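Local coordinates for protein unconventional myosin IB (Entamoeba histolytica, PDB 5XGG) that is a class I myosin motor whose C-terminal SH3 domain probably recognises proline-rich partner proteins, at residues W38-G41 and Q46-W49; Y11-A16 and L21-G26. All coordinates share one frame; numbering follows the deposited sequence.

Interaction 1: residues W38-G41 and Q46-W49; sequences WWKG and QEGW
K40 lies over one face of the W49 indole, and its far end meets E47, so one lysine touches both an aromatic ring and a carboxylate. Its CB stands 4.0 Å from the centroid of the W49 six-membered ring, 20° off the normal, a CH-pi contact over the face. Further out, K40 CE rides above the same face near the rim, 3.8 Å from W49 CZ2. With CG anti to the backbone N (chi1 -179°), the lysine chain runs out over the ring, and a bend at chi3 lays CE over the indole while NZ stays within bonding distance of E47. There K40 NZ makes a salt bridge of 3.1 Å with E47 OE2, met from above the carboxylate plane, 50° out of it. The E47 chain is extended beyond CG, which carries its acid across to the lysine.

W38 comes to W49 from another side: W38 CE3 packs 3.9 Å from W49 CB, so it touches the base of the W49 side chain and the two rings do not stack. W49 CE3 also packs against the backbone of the partner strand, 3.4 Å from K40 N.

Beneath these side chains the strands run antiparallel. K40 and W49 form a non-hydrogen-bonded pair, whereas G41 and G48 are joined twice, G41 N to G48 O at 2.8 Å and G48 N to G41 O at 3.0 Å.

This is the distal hairpin of the SH3 fold, made of strands 38-43 and 46-51. Strand 28-35 flanks it through backbone bonds from K40 and touches K40 with E33 and W49 with D35. The W39 side chain leaves from the other side of the hairpin and packs on I31 of strand 28-35 and I50 of strand 46-51, and W38 meets Y13 and P51.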
loop_
_atom_site.group_PDB
_atom_site.type_symbol
_atom_site.label_atom_id
_atom_site.label_comp_id
_atom_site.label_asym_id
_atom_site.label_seq_id
_atom_site.Cartn_x
_atom_site.Cartn_y
_atom_site.Cartn_z
ATOM N N TRP A 38 1.754 -6.755 7.574
ATOM C CA TRP A 38 0.981 -6.751 6.321
ATOM C C TRP A 38 -0.122 -5.756 6.371
ATOM O O TRP A 38 -0.857 -5.699 7.382
ATOM C CB TRP A 38 0.346 -8.098 6.090
ATOM C CG TRP A 38 1.431 -9.163 5.830
ATOM C CD1 TRP A 38 2.117 -9.883 6.755
ATOM C CD2 TRP A 38 1.898 -9.561 4.580
ATOM N NE1 TRP A 38 3.019 -10.732 6.141
ATOM C CE2 TRP A 38 2.850 -10.594 4.791
ATOM C CE3 TRP A 38 1.584 -9.211 3.287
ATOM C CZ2 TRP A 38 3.491 -11.219 3.746
ATOM C CZ3 TRP A 38 2.189 -9.900 2.241
ATOM C CH2 TRP A 38 3.150 -10.851 2.483
ATOM N N TRP A 39 -0.244 -4.961 5.311
ATOM C CA TRP A 39 -1.263 -3.907 5.258
ATOM C C TRP A 39 -2.196 -4.228 4.158
ATOM O O TRP A 39 -1.821 -4.780 3.158
ATOM C CB TRP A 39 -0.663 -2.572 5.007
ATOM C CG TRP A 39 0.100 -2.015 6.257
ATOM C CD1 TRP A 39 0.320 -2.679 7.458
ATOM C CD2 TRP A 39 0.871 -0.863 6.306
ATOM N NE1 TRP A 39 1.084 -1.907 8.306
ATOM C CE2 TRP A 39 1.419 -0.769 7.626
ATOM C CE3 TRP A 39 1.044 0.196 5.443
ATOM C CZ2 TRP A 39 2.201 0.271 8.004
ATOM C CZ3 TRP A 39 1.827 1.241 5.830
ATOM C CH2 TRP A 39 2.345 1.321 7.114
ATOM N N LYS A 40 -3.483 -3.928 4.329
ATOM C CA LYS A 40 -4.403 -4.209 3.238
ATOM C C LYS A 40 -4.450 -3.024 2.290
ATOM O O LYS A 40 -4.796 -1.938 2.702
ATOM C CB LYS A 40 -5.797 -4.471 3.821
ATOM C CG LYS A 40 -6.772 -4.794 2.768
ATOM C CD LYS A 40 -8.037 -5.295 3.358
ATOM C CE LYS A 40 -8.031 -6.810 3.383
ATOM N NZ LYS A 40 -9.456 -7.078 3.462
ATOM N N GLY A 41 -3.930 -3.201 1.062
ATOM C CA GLY A 41 -3.829 -2.131 0.078
ATOM C C GLY A 41 -4.894 -2.191 -0.966
ATOM O O GLY A 41 -5.498 -3.263 -1.185
ATOM N N GLN A 46 -8.214 -2.999 -7.208
ATOM C CA GLN A 46 -7.953 -4.313 -6.604
ATOM C C GLN A 46 -7.511 -4.151 -5.150
ATOM O O GLN A 46 -6.865 -3.169 -4.828
ATOM C CB GLN A 46 -6.887 -5.065 -7.382
ATOM C CG GLN A 46 -7.258 -5.387 -8.803
ATOM C CD GLN A 46 -6.334 -6.469 -9.356
ATOM O OE1 GLN A 46 -6.111 -7.533 -8.731
ATOM N NE2 GLN A 46 -5.861 -6.254 -10.559
ATOM N N GLU A 47 -7.817 -5.118 -4.300
ATOM C CA GLU A 47 -7.527 -5.030 -2.829
ATOM C C GLU A 47 -6.813 -6.330 -2.446
ATOM O O GLU A 47 -7.179 -7.421 -2.921
ATOM C CB GLU A 47 -8.841 -4.846 -2.054
ATOM C CG GLU A 47 -8.804 -4.903 -0.562
ATOM C CD GLU A 47 -10.196 -4.964 0.092
ATOM O OE1 GLU A 47 -11.197 -5.365 -0.545
ATOM O OE2 GLU A 47 -10.214 -4.906 1.345
ATOM N N GLY A 48 -5.744 -6.201 -1.703
ATOM C CA GLY A 48 -5.080 -7.381 -1.169
ATOM C C GLY A 48 -4.018 -6.974 -0.146
ATOM O O GLY A 48 -3.655 -5.803 -0.016
ATOM N N TRP A 49 -3.478 -7.952 0.552
ATOM C CA TRP A 49 -2.427 -7.669 1.491
ATOM C C TRP A 49 -1.096 -7.421 0.773
ATOM O O TRP A 49 -0.714 -8.117 -0.158
ATOM C CB TRP A 49 -2.245 -8.845 2.488
ATOM C CG TRP A 49 -3.413 -9.101 3.304
ATOM C CD1 TRP A 49 -4.337 -10.076 3.093
ATOM C CD2 TRP A 49 -3.873 -8.330 4.444
ATOM N NE1 TRP A 49 -5.343 -9.983 4.069
ATOM C CE2 TRP A 49 -5.074 -8.949 4.912
ATOM C CE3 TRP A 49 -3.379 -7.217 5.134
ATOM C CZ2 TRP A 49 -5.820 -8.416 5.972
ATOM C CZ3 TRP A 49 -4.022 -6.760 6.263
ATOM C CH2 TRP A 49 -5.282 -7.330 6.671
#

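Interaction 2: residues Y11-A16 and L21-G26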
loop_
_atom_site.group_PDB
_atom_site.type_symbol
_atom_site.label_atom_id
_atom_site.label_comp_id
_atom_site.label_asym_id
_atom_site.label_seq_id
_atom_site.Cartn_x
_atom_site.Cartn_y
_atom_site.Cartn_z
ATOM N N TYR A 11 9.970 -1.252 -3.788
ATOM C CA TYR A 11 10.404 -2.390 -4.637
ATOM C C TYR A 11 9.110 -3.061 -5.186
ATOM O O TYR A 11 8.004 -2.895 -4.564
ATOM C CB TYR A 11 11.135 -3.389 -3.768
ATOM C CG TYR A 11 11.951 -2.758 -2.708
ATOM C CD1 TYR A 11 13.185 -2.087 -3.037
ATOM C CD2 TYR A 11 11.544 -2.785 -1.331
ATOM C CE1 TYR A 11 13.904 -1.418 -2.022
ATOM C CE2 TYR A 11 12.262 -2.151 -0.370
ATOM C CZ TYR A 11 13.432 -1.457 -0.715
ATOM O OH TYR A 11 14.112 -0.789 0.314
ATOM N N PRO A 12 9.197 -3.801 -6.312
ATOM C CA PRO A 12 8.045 -4.486 -6.767
ATOM C C PRO A 12 7.764 -5.692 -5.871
ATOM O O PRO A 12 8.627 -6.165 -5.216
ATOM C CB PRO A 12 8.460 -4.950 -8.207
ATOM C CG PRO A 12 9.871 -5.233 -8.100
ATOM C CD PRO A 12 10.391 -4.172 -7.138
ATOM N N TYR A 13 6.550 -6.195 -5.943
ATOM C CA TYR A 13 6.136 -7.376 -5.170
ATOM C C TYR A 13 5.198 -8.172 -6.009
ATOM O O TYR A 13 4.251 -7.613 -6.568
ATOM C CB TYR A 13 5.464 -6.956 -3.874
ATOM C CG TYR A 13 5.110 -8.143 -2.972
ATOM C CD1 TYR A 13 6.099 -8.904 -2.395
ATOM C CD2 TYR A 13 3.791 -8.560 -2.806
ATOM C CE1 TYR A 13 5.777 -10.032 -1.687
ATOM C CE2 TYR A 13 3.468 -9.658 -2.065
ATOM C CZ TYR A 13 4.449 -10.394 -1.518
ATOM O OH TYR A 13 4.224 -11.553 -0.767
ATOM N N THR A 14 5.393 -9.492 -6.050
ATOM C CA THR A 14 4.435 -10.428 -6.635
ATOM C C THR A 14 3.699 -11.174 -5.582
ATOM O O THR A 14 4.287 -11.851 -4.752
ATOM C CB THR A 14 5.147 -11.458 -7.541
ATOM O OG1 THR A 14 5.812 -10.734 -8.556
ATOM C CG2 THR A 14 4.196 -12.380 -8.158
ATOM N N ALA A 15 2.400 -11.010 -5.564
ATOM C CA ALA A 15 1.544 -11.720 -4.650
ATOM C C ALA A 15 1.812 -13.207 -4.603
ATOM O O ALA A 15 1.949 -13.831 -5.670
ATOM C CB ALA A 15 0.093 -11.482 -5.026
ATOM N N ALA A 16 1.832 -13.735 -3.389
ATOM C CA ALA A 16 2.125 -15.151 -3.198
ATOM C C ALA A 16 0.826 -15.980 -3.228
ATOM O O ALA A 16 0.911 -17.203 -3.222
ATOM C CB ALA A 16 2.842 -15.395 -1.883
ATOM N N LEU A 21 -1.740 -8.581 -2.880
ATOM C CA LEU A 21 -1.735 -7.604 -3.970
ATOM C C LEU A 21 -0.338 -7.473 -4.530
ATOM O O LEU A 21 0.620 -7.108 -3.835
ATOM C CB LEU A 21 -2.289 -6.276 -3.440
ATOM C CG LEU A 21 -2.291 -5.059 -4.384
ATOM C CD1 LEU A 21 -3.276 -5.266 -5.498
ATOM C CD2 LEU A 21 -2.615 -3.767 -3.501
ATOM N N SER A 22 -0.195 -7.657 -5.836
ATOM C CA SER A 22 1.037 -7.311 -6.541
ATOM C C SER A 22 1.155 -5.841 -6.898
ATOM O O SER A 22 0.122 -5.124 -6.975
ATOM C CB SER A 22 1.152 -8.108 -7.856
ATOM O OG SER A 22 1.003 -9.509 -7.665
ATOM N N PHE A 23 2.400 -5.386 -7.096
ATOM C CA PHE A 23 2.618 -3.977 -7.396
ATOM C C PHE A 23 4.044 -3.815 -7.907
ATOM O O PHE A 23 4.891 -4.711 -7.793
ATOM C CB PHE A 23 2.310 -3.048 -6.165
ATOM C CG PHE A 23 3.008 -3.426 -4.940
ATOM C CD1 PHE A 23 4.308 -2.913 -4.636
ATOM C CD2 PHE A 23 2.370 -4.251 -3.988
ATOM C CE1 PHE A 23 4.971 -3.325 -3.461
ATOM C CE2 PHE A 23 3.055 -4.644 -2.813
ATOM C CZ PHE A 23 4.329 -4.148 -2.549
ATOM N N LYS A 24 4.268 -2.655 -8.518
ATOM C CA LYS A 24 5.532 -2.285 -9.072
ATOM C C LYS A 24 6.049 -1.059 -8.338
ATOM O O LYS A 24 5.289 -0.326 -7.714
ATOM C CB LYS A 24 5.359 -2.107 -10.587
ATOM C CG LYS A 24 4.907 -0.782 -11.080
ATOM C CD LYS A 24 4.399 -0.894 -12.539
ATOM C CE LYS A 24 3.873 0.465 -13.088
ATOM N NZ LYS A 24 2.516 0.807 -12.537
ATOM N N VAL A 25 7.321 -0.770 -8.512
ATOM C CA VAL A 25 7.985 0.337 -7.888
ATOM C C VAL A 25 7.325 1.612 -8.300
ATOM O O VAL A 25 6.984 1.781 -9.455
ATOM C CB VAL A 25 9.472 0.472 -8.264
ATOM C CG1 VAL A 25 10.086 1.489 -7.362
ATOM C CG2 VAL A 25 10.215 -0.801 -8.040
ATOM N N GLY A 26 7.047 2.452 -7.311
ATOM C CA GLY A 26 6.404 3.705 -7.544
ATOM C C GLY A 26 4.912 3.761 -7.420
ATOM O O GLY A 26 4.295 4.928 -7.434
#
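The RT loop, the long excursion of the SH3 fold between strands 6-9 and 28-35, folds back on itself here, and Y11-Y13 belong to the ALYPY version of the family's ALYDY motif. Y13 and F23 form an antiparallel hydrogen-bonded pair: Y13 N gives a nearly straight bond of 2.9 Å to F23 O (169°), and F23 N reaches Y13 O at 2.9 Å. S22 OG takes the place of a backbone acceptor for the next bond, receiving the N-H of A15 at 2.9 Å from A15 N.

Above the paired backbones Y13 CB sits over one face of the F23 ring, 3.6 Å from the centroid. The chi1 of 53° wedges F23 CG between its own backbone N and carbonyl carbon, which swings the phenyl under Y13. The Y13 ring meets L21 O at its edge, in plane. Toward the other end P12 and V25 lie side by side, with P12 CD pressed to V25 CG2 at a tight 3.5 Å.

Beyond the pair, the Y13 hydroxyl bonds E20 and its ring meets Y54 edge-to-face. Two backbone bonds and a methylene on a phenyl face therefore hold Y13 at its backbone and the root of its ring, while S22 holds the chain two residues on, at A15; together they probably help present this tyrosine on the ligand-binding surface, as in other SH3 domains.

In the fold
Along the chain interaction 2 comes first and is complete before interaction 1 begins; their centres lie 11 Å apart within one SH3 domain. The RT loop of interaction 2 leans against the hairpin of interaction 1, which forms one end of the five-stranded antiparallel sheet. A probable hydrogen bond of 2.9 Å from L21 N to W49 O ties the two backbones, and the L21 side chain packs against G41 and G48. W38 CH2 also packs 3.5 Å from Y13 OH, bringing together the tryptophan and tyrosine positions that, in SH3 domains generally, help line the groove for proline-rich ligands.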